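Local coordinates for putative platelet activating factor (Streptococcus pneumoniae, PDB 2HSJ), which is of unknown function but belongs to the GDSL-like lipase/acylhydrolase family and so is probably an SGNH-type ester hydrolase, at residues R63-Y68 / A79-G83; V86-L92 / T125-S131; L111-Q116 / L163-Q169. All blocks are in the same frame, centred on the assembly; numbering follows the deposited sequence.

Interaction 1: residues R63-Y68 / A79-G83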
loop_
_atom_site.group_PDB
_atom_site.type_symbol
_atom_site.label_atom_id
_atom_site.label_comp_id
_atom_site.label_asym_id
_atom_site.label_seq_id
_atom_site.Cartn_x
_atom_site.Cartn_y
_atom_site.Cartn_z
ATOM N N ARG D 63 -10.331 -8.969 11.062
ATOM C CA ARG D 63 -11.503 -8.498 11.787
ATOM C C ARG D 63 -12.155 -9.692 12.510
ATOM O O ARG D 63 -13.374 -9.815 12.556
ATOM C CB ARG D 63 -12.495 -7.786 10.831
ATOM C CG ARG D 63 -12.048 -6.351 10.423
ATOM C CD ARG D 63 -12.119 -5.430 11.628
ATOM N NE ARG D 63 -11.781 -4.023 11.371
ATOM C CZ ARG D 63 -10.526 -3.558 11.410
ATOM N NH1 ARG D 63 -9.495 -4.381 11.648
ATOM N NH2 ARG D 63 -10.291 -2.247 11.192
ATOM N N GLY D 64 -11.323 -10.516 13.142
ATOM C CA GLY D 64 -11.855 -11.623 13.956
ATOM C C GLY D 64 -12.018 -11.225 15.416
ATOM O O GLY D 64 -11.349 -10.302 15.913
ATOM N N ILE D 65 -12.906 -11.931 16.113
ATOM C CA ILE D 65 -13.135 -11.695 17.539
ATOM C C ILE D 65 -13.351 -13.017 18.261
ATOM O O ILE D 65 -14.220 -13.825 17.876
ATOM C CB ILE D 65 -14.355 -10.775 17.800
ATOM C CG1 ILE D 65 -14.173 -9.442 17.079
ATOM C CG2 ILE D 65 -14.581 -10.591 19.317
ATOM C CD1 ILE D 65 -15.166 -8.346 17.430
ATOM N N ARG D 66 -12.577 -13.230 19.322
ATOM C CA ARG D 66 -12.700 -14.450 20.116
ATOM C C ARG D 66 -14.130 -14.673 20.577
ATOM O O ARG D 66 -14.869 -13.733 20.875
ATOM C CB ARG D 66 -11.789 -14.370 21.336
ATOM C CG ARG D 66 -12.276 -13.287 22.354
ATOM C CD ARG D 66 -11.234 -12.832 23.297
ATOM N NE ARG D 66 -10.222 -12.033 22.628
ATOM C CZ ARG D 66 -9.269 -11.401 23.289
ATOM N NH1 ARG D 66 -9.254 -11.457 24.622
ATOM N NH2 ARG D 66 -8.354 -10.712 22.636
ATOM N N GLY D 67 -14.519 -15.942 20.586
ATOM C CA GLY D 67 -15.810 -16.347 21.090
ATOM C C GLY D 67 -16.995 -15.987 20.201
ATOM O O GLY D 67 -18.153 -16.170 20.615
ATOM N N TYR D 68 -16.743 -15.504 18.977
ATOM C CA TYR D 68 -17.858 -14.968 18.174
ATOM C C TYR D 68 -18.736 -16.100 17.662
ATOM O O TYR D 68 -18.271 -17.215 17.454
ATOM C CB TYR D 68 -17.329 -14.220 16.965
ATOM C CG TYR D 68 -17.774 -12.774 16.831
ATOM C CD1 TYR D 68 -18.041 -11.972 17.955
ATOM C CD2 TYR D 68 -17.847 -12.178 15.556
ATOM C CE1 TYR D 68 -18.389 -10.606 17.791
ATOM C CE2 TYR D 68 -18.172 -10.845 15.400
ATOM C CZ TYR D 68 -18.426 -10.077 16.498
ATOM O OH TYR D 68 -18.751 -8.767 16.333
ATOM N N ALA D 79 -18.789 -3.408 12.377
ATOM C CA ALA D 79 -17.441 -3.318 12.950
ATOM C C ALA D 79 -16.400 -4.049 12.075
ATOM O O ALA D 79 -15.186 -3.859 12.252
ATOM C CB ALA D 79 -17.429 -3.874 14.386
ATOM N N HIS D 80 -16.888 -4.890 11.162
ATOM C CA HIS D 80 -15.995 -5.844 10.487
ATOM C C HIS D 80 -15.743 -5.490 9.057
ATOM O O HIS D 80 -15.008 -6.207 8.380
ATOM C CB HIS D 80 -16.570 -7.253 10.597
ATOM C CG HIS D 80 -16.749 -7.677 12.017
ATOM N ND1 HIS D 80 -15.789 -8.384 12.713
ATOM C CD2 HIS D 80 -17.755 -7.443 12.891
ATOM C CE1 HIS D 80 -16.209 -8.590 13.949
ATOM N NE2 HIS D 80 -17.383 -7.998 14.097
ATOM N N LEU D 81 -16.323 -4.370 8.596
ATOM C CA LEU D 81 -16.265 -4.013 7.166
ATOM C C LEU D 81 -15.787 -2.582 6.958
ATOM O O LEU D 81 -16.379 -1.635 7.515
ATOM C CB LEU D 81 -17.645 -4.170 6.531
ATOM C CG LEU D 81 -18.274 -5.576 6.539
ATOM C CD1 LEU D 81 -19.746 -5.523 6.102
ATOM C CD2 LEU D 81 -17.501 -6.505 5.632
ATOM N N TYR D 82 -14.725 -2.426 6.156
ATOM C CA TYR D 82 -14.333 -1.113 5.650
ATOM C C TYR D 82 -13.495 -1.297 4.405
ATOM O O TYR D 82 -13.072 -2.432 4.093
ATOM C CB TYR D 82 -13.575 -0.294 6.684
ATOM C CG TYR D 82 -12.109 -0.632 6.865
ATOM C CD1 TYR D 82 -11.110 0.160 6.290
ATOM C CD2 TYR D 82 -11.715 -1.726 7.651
ATOM C CE1 TYR D 82 -9.761 -0.095 6.487
ATOM C CE2 TYR D 82 -10.354 -2.014 7.833
ATOM C CZ TYR D 82 -9.372 -1.204 7.234
ATOM O OH TYR D 82 -8.017 -1.439 7.431
ATOM N N GLY D 83 -13.283 -0.189 3.702
ATOM C CA GLY D 83 -12.398 -0.154 2.558
ATOM C C GLY D 83 -13.091 0.228 1.279
ATOM O O GLY D 83 -14.292 -0.009 1.105
#
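Both ring nitrogens of His-80 are hydrogen-bonded to the 63-68 segment. His-80 ND1 donates to the backbone O of Arg-63 at 2.8 Å, the acceptor lying almost in the imidazole plane although the N-H is bent to 147°. At the other nitrogen, His-80 NE2 and Tyr-68 OH lie 2.7 Å apart in a bond that either group could donate. Bonds at both nitrogens hold the imidazole's rotation; Ile-65 CD1 packs 3.6 Å from His-80 CE1. The phenol is placed by Gln-21, which also bonds its OH, and by a type II turn from Ile-65 to Tyr-68 that lays Ile-65 CB over one face of the Tyr-68 ring. The Arg-63 side chain, bent at chi2 (-68°), reaches past Ala-79 O toward Tyr-82, whose CE2 lies over one guanidinium face, 3.4 Å from Arg-63 NH2. That cationic end is paired with Glu-52 of the second subunit and hydrogen-bonded to Asn-28, while Tyr-82 OH bonds Ser-31. The contact thus joins the end of strand 60-64 to the loop after helix 70-75, with helix 3-30 packed against Arg-63, Ile-65 and Tyr-82, and Ile-40 of strand 37-41 touching Arg-63 and His-80.

Interaction 2: residues V86-L92 / T125-S131. With GOL (glycerol), chain T.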
loop_
_atom_site.group_PDB
_atom_site.type_symbol
_atom_site.label_atom_id
_atom_site.label_comp_id
_atom_site.label_asym_id
_atom_site.label_seq_id
_atom_site.Cartn_x
_atom_site.Cartn_y
_atom_site.Cartn_z
ATOM N N VAL D 86 -12.381 -3.704 -1.522
ATOM C CA VAL D 86 -12.344 -5.033 -0.914
ATOM C C VAL D 86 -12.663 -6.080 -1.982
ATOM O O VAL D 86 -13.772 -6.126 -2.510
ATOM C CB VAL D 86 -13.357 -5.161 0.238
ATOM C CG1 VAL D 86 -13.197 -6.547 0.891
ATOM C CG2 VAL D 86 -13.138 -4.026 1.256
ATOM N N ASP D 87 -11.678 -6.894 -2.316
ATOM C CA ASP D 87 -11.895 -7.955 -3.300
ATOM C C ASP D 87 -12.658 -9.134 -2.701
ATOM O O ASP D 87 -13.556 -9.695 -3.349
ATOM C CB ASP D 87 -10.542 -8.437 -3.856
ATOM C CG ASP D 87 -10.018 -7.554 -4.976
ATOM O OD1 ASP D 87 -10.663 -6.508 -5.292
ATOM O OD2 ASP D 87 -8.970 -7.920 -5.570
ATOM N N LYS D 88 -12.282 -9.533 -1.484
ATOM C CA LYS D 88 -12.818 -10.742 -0.896
ATOM C C LYS D 88 -12.934 -10.575 0.593
ATOM O O LYS D 88 -12.124 -9.884 1.235
ATOM C CB LYS D 88 -11.903 -11.958 -1.164
ATOM C CG LYS D 88 -11.679 -12.261 -2.637
ATOM C CD LYS D 88 -10.738 -13.428 -2.782
ATOM C CE LYS D 88 -10.551 -13.799 -4.236
ATOM N NZ LYS D 88 -9.802 -12.754 -4.941
ATOM N N ILE D 89 -13.948 -11.236 1.132
ATOM C CA ILE D 89 -14.119 -11.427 2.568
ATOM C C ILE D 89 -14.028 -12.913 2.831
ATOM O O ILE D 89 -14.746 -13.688 2.215
ATOM C CB ILE D 89 -15.509 -10.926 3.024
ATOM C CG1 ILE D 89 -15.578 -9.403 2.910
ATOM C CG2 ILE D 89 -15.836 -11.393 4.464
ATOM C CD1 ILE D 89 -17.031 -8.853 2.833
ATOM N N PHE D 90 -13.116 -13.310 3.715
ATOM C CA PHE D 90 -13.045 -14.704 4.170
ATOM C C PHE D 90 -13.796 -14.770 5.475
ATOM O O PHE D 90 -13.524 -13.985 6.385
ATOM C CB PHE D 90 -11.602 -15.135 4.387
ATOM C CG PHE D 90 -10.900 -15.544 3.132
ATOM C CD1 PHE D 90 -10.848 -14.719 2.019
ATOM C CD2 PHE D 90 -10.315 -16.804 3.061
ATOM C CE1 PHE D 90 -10.196 -15.133 0.870
ATOM C CE2 PHE D 90 -9.672 -17.228 1.916
ATOM C CZ PHE D 90 -9.611 -16.395 0.815
ATOM N N LEU D 91 -14.729 -15.708 5.574
ATOM C CA LEU D 91 -15.567 -15.833 6.740
ATOM C C LEU D 91 -15.399 -17.230 7.349
ATOM O O LEU D 91 -15.696 -18.246 6.713
ATOM C CB LEU D 91 -17.016 -15.594 6.327
ATOM C CG LEU D 91 -18.029 -15.673 7.438
ATOM C CD1 LEU D 91 -17.662 -14.737 8.581
ATOM C CD2 LEU D 91 -19.411 -15.342 6.834
ATOM N N LEU D 92 -14.958 -17.258 8.612
ATOM C CA LEU D 92 -14.789 -18.505 9.350
ATOM C C LEU D 92 -15.539 -18.330 10.656
ATOM O O LEU D 92 -15.092 -17.629 11.582
ATOM C CB LEU D 92 -13.306 -18.850 9.642
ATOM C CG LEU D 92 -13.110 -20.133 10.464
ATOM C CD1 LEU D 92 -13.799 -21.371 9.806
ATOM C CD2 LEU D 92 -11.629 -20.361 10.618
ATOM N N THR D 125 -17.734 -7.486 -4.151
ATOM C CA THR D 125 -16.876 -8.274 -3.271
ATOM C C THR D 125 -17.340 -9.721 -3.210
ATOM O O THR D 125 -18.543 -9.991 -3.105
ATOM C CB THR D 125 -16.858 -7.649 -1.871
ATOM O OG1 THR D 125 -16.396 -6.294 -1.984
ATOM C CG2 THR D 125 -15.960 -8.427 -0.893
ATOM N N GLU D 126 -16.386 -10.644 -3.290
ATOM C CA GLU D 126 -16.651 -12.076 -3.146
ATOM C C GLU D 126 -16.600 -12.484 -1.688
ATOM O O GLU D 126 -15.833 -11.899 -0.917
ATOM C CB GLU D 126 -15.624 -12.879 -3.941
ATOM C CG GLU D 126 -15.844 -12.707 -5.449
ATOM C CD GLU D 126 -14.774 -13.372 -6.271
ATOM O OE1 GLU D 126 -13.764 -13.801 -5.707
ATOM O OE2 GLU D 126 -14.942 -13.475 -7.511
ATOM N N ILE D 127 -17.421 -13.464 -1.283
ATOM C CA ILE D 127 -17.329 -14.023 0.057
ATOM C C ILE D 127 -16.817 -15.434 -0.075
ATOM O O ILE D 127 -17.347 -16.218 -0.869
ATOM C CB ILE D 127 -18.701 -13.995 0.799
ATOM C CG1 ILE D 127 -19.084 -12.544 1.123
ATOM C CG2 ILE D 127 -18.675 -14.841 2.082
ATOM C CD1 ILE D 127 -20.550 -12.388 1.610
ATOM N N LYS D 128 -15.763 -15.751 0.662
ATOM C CA LYS D 128 -15.266 -17.126 0.741
ATOM C C LYS D 128 -15.723 -17.664 2.084
ATOM O O LYS D 128 -15.244 -17.230 3.138
ATOM C CB LYS D 128 -13.737 -17.130 0.604
ATOM C CG LYS D 128 -13.236 -16.396 -0.643
ATOM C CD LYS D 128 -13.780 -17.091 -1.909
ATOM C CE LYS D 128 -13.365 -16.380 -3.186
ATOM N NZ LYS D 128 -14.002 -17.019 -4.400
ATOM N N LEU D 129 -16.690 -18.580 2.041
ATOM C CA LEU D 129 -17.276 -19.105 3.277
ATOM C C LEU D 129 -16.556 -20.413 3.625
ATOM O O LEU D 129 -16.736 -21.447 2.949
ATOM C CB LEU D 129 -18.782 -19.350 3.087
ATOM C CG LEU D 129 -19.584 -19.969 4.243
ATOM C CD1 LEU D 129 -19.540 -19.074 5.520
ATOM C CD2 LEU D 129 -21.030 -20.222 3.772
ATOM N N LEU D 130 -15.733 -20.351 4.667
ATOM C CA LEU D 130 -14.904 -21.498 4.990
ATOM C C LEU D 130 -15.728 -22.575 5.664
ATOM O O LEU D 130 -16.608 -22.291 6.476
ATOM C CB LEU D 130 -13.740 -21.096 5.917
ATOM C CG LEU D 130 -12.498 -20.617 5.166
ATOM C CD1 LEU D 130 -12.731 -19.373 4.281
ATOM C CD2 LEU D 130 -11.418 -20.367 6.225
ATOM N N SER D 131 -15.382 -23.826 5.391
ATOM C CA SER D 131 -15.884 -24.901 6.228
ATOM C C SER D 131 -15.475 -24.643 7.682
ATOM O O SER D 131 -14.335 -24.257 7.945
ATOM C CB SER D 131 -15.269 -26.214 5.748
ATOM O OG SER D 131 -13.867 -26.156 5.859
HETATM C C1 GOL T . -17.252 -3.289 -4.629
HETATM O O1 GOL T . -17.713 -4.230 -3.690
HETATM C C2 GOL T . -16.316 -2.318 -3.931
HETATM O O2 GOL T . -17.071 -1.568 -3.000
HETATM C C3 GOL T . -15.197 -3.087 -3.237
HETATM O O3 GOL T . -15.023 -2.601 -1.926
HETATM O O HOH W 1 -12.090 -11.356 -6.071
HETATM O O HOH W 2 -17.423 -20.044 8.102
#
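Thr-125 OG1 is held by two groups: it donates to the backbone O of Val-86 at 2.7 Å and accepts from O1 of a glycerol, probably a crystallisation additive, at 3.0 Å. The same glycerol takes the N-H of Val-86 on its O3, bridging the starts of the two segments. With OG1 anti to the carbonyl carbon (chi1 -58°), the methyl CG2 falls anti to the backbone N and packs against Val-86 CG1 and Ile-89 CD1. From here strands 88-92 and 126-130 run parallel, 19° apart, joined by alternating bonds: Glu-126 N to Asp-87 O, Ile-89 N to Glu-126 O, Lys-128 N to Ile-89 O, Leu-91 N to Lys-128 O and Leu-130 N to Leu-91 O.

On the face carrying Lys-88, Phe-90 and Lys-128, Lys-128 CB stands 3.9 Å above the centre of the Phe-90 ring, a CH-pi contact 5° off the normal. The lysine bends at chi2, bringing CG within 3.6 Å of Phe-90 CE1. Its NZ has Glu-171 as main partner and a salt bridge to Glu-126 OE1 whose hydrogen bond is weak. Lys-88 lies alongside Glu-126 and shares a water with it, weakly held on the glutamate side, but its ammonium pairs with the C-terminal carboxylate of Tyr-214. On the other face Leu-91 CD2 and Leu-129 CD1 lie side by side at 4.0 Å, and helix 104-121 covers Ile-89, Leu-91 and Ile-127. Two buried lysines are therefore balanced by carboxylates, which probably keeps them charged, while their methylenes pack on the Phe-90 face of the sheet, over strands 88-92 and 126-130.

Interaction 3: residues L111-Q116 / L163-Q169. With MG (magnesium ion), chain P.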
loop_
_atom_site.group_PDB
_atom_site.type_symbol
_atom_site.label_atom_id
_atom_site.label_comp_id
_atom_site.label_asym_id
_atom_site.label_seq_id
_atom_site.Cartn_x
_atom_site.Cartn_y
_atom_site.Cartn_z
ATOM N N LEU D 111 -26.180 -16.428 8.729
ATOM C CA LEU D 111 -25.177 -16.345 7.669
ATOM C C LEU D 111 -25.788 -15.811 6.403
ATOM O O LEU D 111 -25.171 -15.010 5.698
ATOM C CB LEU D 111 -24.544 -17.706 7.396
ATOM C CG LEU D 111 -23.554 -18.147 8.448
ATOM C CD1 LEU D 111 -23.298 -19.620 8.354
ATOM C CD2 LEU D 111 -22.231 -17.328 8.308
ATOM N N GLU D 112 -27.020 -16.248 6.100
ATOM C CA GLU D 112 -27.679 -15.758 4.901
ATOM C C GLU D 112 -27.900 -14.254 4.978
ATOM O O GLU D 112 -27.639 -13.522 4.015
ATOM C CB GLU D 112 -28.961 -16.528 4.614
ATOM C CG GLU D 112 -29.506 -16.145 3.258
ATOM C CD GLU D 112 -30.496 -17.137 2.695
ATOM O OE1 GLU D 112 -31.037 -17.957 3.475
ATOM O OE2 GLU D 112 -30.724 -17.075 1.457
ATOM N N ALA D 113 -28.304 -13.763 6.150
ATOM C CA ALA D 113 -28.463 -12.317 6.316
ATOM C C ALA D 113 -27.136 -11.529 6.171
ATOM O O ALA D 113 -27.114 -10.416 5.639
ATOM C CB ALA D 113 -29.076 -12.029 7.673
ATOM N N ILE D 114 -26.054 -12.100 6.680
ATOM C CA ILE D 114 -24.714 -11.479 6.518
ATOM C C ILE D 114 -24.379 -11.351 5.009
ATOM O O ILE D 114 -24.008 -10.286 4.517
ATOM C CB ILE D 114 -23.636 -12.273 7.266
ATOM C CG1 ILE D 114 -23.833 -12.155 8.781
ATOM C CG2 ILE D 114 -22.239 -11.784 6.855
ATOM C CD1 ILE D 114 -23.226 -13.268 9.608
ATOM N N ILE D 115 -24.541 -12.452 4.278
ATOM C CA ILE D 115 -24.270 -12.458 2.845
ATOM C C ILE D 115 -25.084 -11.377 2.150
ATOM O O ILE D 115 -24.568 -10.589 1.340
ATOM C CB ILE D 115 -24.584 -13.849 2.228
ATOM C CG1 ILE D 115 -23.559 -14.866 2.709
ATOM C CG2 ILE D 115 -24.578 -13.775 0.710
ATOM C CD1 ILE D 115 -24.012 -16.304 2.505
ATOM N N GLN D 116 -26.381 -11.330 2.458
ATOM C CA GLN D 116 -27.233 -10.326 1.835
ATOM C C GLN D 116 -26.861 -8.883 2.222
ATOM O O GLN D 116 -26.947 -7.972 1.403
ATOM C CB GLN D 116 -28.686 -10.592 2.168
ATOM C CG GLN D 116 -29.173 -11.899 1.612
ATOM C CD GLN D 116 -30.559 -12.249 2.117
ATOM O OE1 GLN D 116 -31.054 -11.662 3.081
ATOM N NE2 GLN D 116 -31.183 -13.209 1.480
ATOM N N LEU D 163 -25.843 -23.312 1.194
ATOM C CA LEU D 163 -26.084 -21.878 1.254
ATOM C C LEU D 163 -25.208 -21.173 0.187
ATOM O O LEU D 163 -25.687 -20.316 -0.549
ATOM C CB LEU D 163 -25.842 -21.335 2.681
ATOM C CG LEU D 163 -25.909 -19.814 2.815
ATOM C CD1 LEU D 163 -27.239 -19.232 2.397
ATOM C CD2 LEU D 163 -25.537 -19.382 4.259
ATOM N N ALA D 164 -23.944 -21.567 0.101
ATOM C CA ALA D 164 -23.065 -20.947 -0.880
ATOM C C ALA D 164 -23.574 -21.109 -2.312
ATOM O O ALA D 164 -23.324 -20.249 -3.155
ATOM C CB ALA D 164 -21.639 -21.468 -0.754
ATOM N N SER D 165 -24.239 -22.223 -2.576
ATOM C CA SER D 165 -24.680 -22.509 -3.954
ATOM C C SER D 165 -25.808 -21.579 -4.399
ATOM O O SER D 165 -26.166 -21.564 -5.575
ATOM C CB SER D 165 -25.149 -23.959 -4.078
ATOM O OG SER D 165 -26.393 -24.166 -3.432
ATOM N N ALA D 166 -26.382 -20.836 -3.455
ATOM C CA ALA D 166 -27.517 -19.949 -3.759
ATOM C C ALA D 166 -27.096 -18.512 -4.075
ATOM O O ALA D 166 -27.964 -17.671 -4.339
ATOM C CB ALA D 166 -28.523 -19.956 -2.586
ATOM N N TYR D 167 -25.791 -18.230 -4.035
ATOM C CA TYR D 167 -25.272 -16.872 -4.265
ATOM C C TYR D 167 -24.054 -16.954 -5.181
ATOM O O TYR D 167 -23.073 -17.621 -4.835
ATOM C CB TYR D 167 -24.895 -16.186 -2.920
ATOM C CG TYR D 167 -26.127 -15.911 -2.085
ATOM C CD1 TYR D 167 -26.852 -14.740 -2.280
ATOM C CD2 TYR D 167 -26.597 -16.835 -1.152
ATOM C CE1 TYR D 167 -28.027 -14.492 -1.572
ATOM C CE2 TYR D 167 -27.769 -16.604 -0.428
ATOM C CZ TYR D 167 -28.486 -15.425 -0.647
ATOM O OH TYR D 167 -29.662 -15.184 0.046
HETATM N N MSE D 168 -24.071 -16.282 -6.336
HETATM C CA MSE D 168 -22.919 -16.342 -7.235
HETATM C C MSE D 168 -21.637 -15.798 -6.584
HETATM O O MSE D 168 -20.532 -16.240 -6.912
HETATM C CB MSE D 168 -23.172 -15.553 -8.525
HETATM C CG MSE D 168 -24.198 -16.202 -9.447
HETATM SE SE MSE D 168 -23.791 -18.077 -9.984
HETATM C CE MSE D 168 -22.015 -17.806 -10.811
ATOM N N GLN D 169 -21.792 -14.833 -5.683
ATOM C CA GLN D 169 -20.593 -14.211 -5.108
ATOM C C GLN D 169 -20.003 -14.976 -3.922
ATOM O O GLN D 169 -18.941 -14.579 -3.396
ATOM C CB GLN D 169 -20.886 -12.772 -4.727
ATOM C CG GLN D 169 -21.775 -12.641 -3.529
ATOM C CD GLN D 169 -23.297 -12.710 -3.820
ATOM O OE1 GLN D 169 -23.778 -13.227 -4.859
ATOM N NE2 GLN D 169 -24.064 -12.184 -2.871
HETATM MG MG MG P . -21.970 -19.664 -4.928
HETATM O O HOH W 3 -22.608 -10.953 -0.797
HETATM O O HOH W 4 -20.504 -19.002 -6.944
#
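Tyr-167 OH is gripped by two side chains of the helix segment 111-116. It donates to Glu-112 OE2 at 2.6 Å, on the lone pair anti to the other carboxylate oxygen, and it accepts from Gln-116 NE2 at 2.9 Å with the N-H bent to 147°. Both partners lie at the phenol edge, near the ring plane. The carboxylate stands almost perpendicular to the ring, and the amide is turned steeply against it. Glu-112 reaches the hydroxyl because its CG is anti to the backbone N (chi1 -171°) and the chain beyond stays extended. One helical turn separates Glu-112 from Gln-116, so the two meet the same oxygen from one flank of the helix.

Beneath this polar group, Ile-115 CG2 lies over one face of the Tyr-167 ring, a CH-pi contact 3.9 Å from the centroid and 15° off the normal. The other branch of Ile-115 ends in CD1, which meets Leu-163 CD2 tip to tip at 3.9 Å. Leu-163 CD2 also packs on Leu-111 CB, while Leu-163 CD1 rests along Glu-112 from CB to CD. A water joins the backbone O of Ile-115 to Gln-169 NE2, spanning the two segments beside the apolar patch.

The backbone of the residue that carries the phenol also binds a metal. A type I turn from Ala-164 to Tyr-167 aims the carbonyls of Ala-164 and Tyr-167 at a magnesium ion, each O 2.3 Å from the metal, with a water as a further ligand and Val-170 O completing the protein ligands. Helix 104-121 thus packs against the end of helix 150-164, its neighbour on one side of the parallel sheet, and the metal-bound loop into strand 170-173, in the alpha/beta fold of SGNH hydrolases.

Along the chain, interaction 1 comes first, closing a short loop that holds helix 70-75. Interaction 2 opens soon after and pairs strand 88-92 with strand 126-130, a beta-alpha-beta unit whose crossover includes helix 104-121. Interaction 3 starts inside that crossover and ends beyond strand 126-130, so interactions 2 and 3 cross, whereas interaction 1 precedes both. Leu-81 of interaction 1 packs on Ile-89 of interaction 2; Ile-127 lies against Ile-115 of interaction 3, and Ile-127 N is probably hydrogen-bonded to Gln-169 O. Interaction 1 ties strand 60-64 to the loop after helix 70-75; interactions 2 and 3 tie the sheet to helix 104-121 and the loop before strand 170-173.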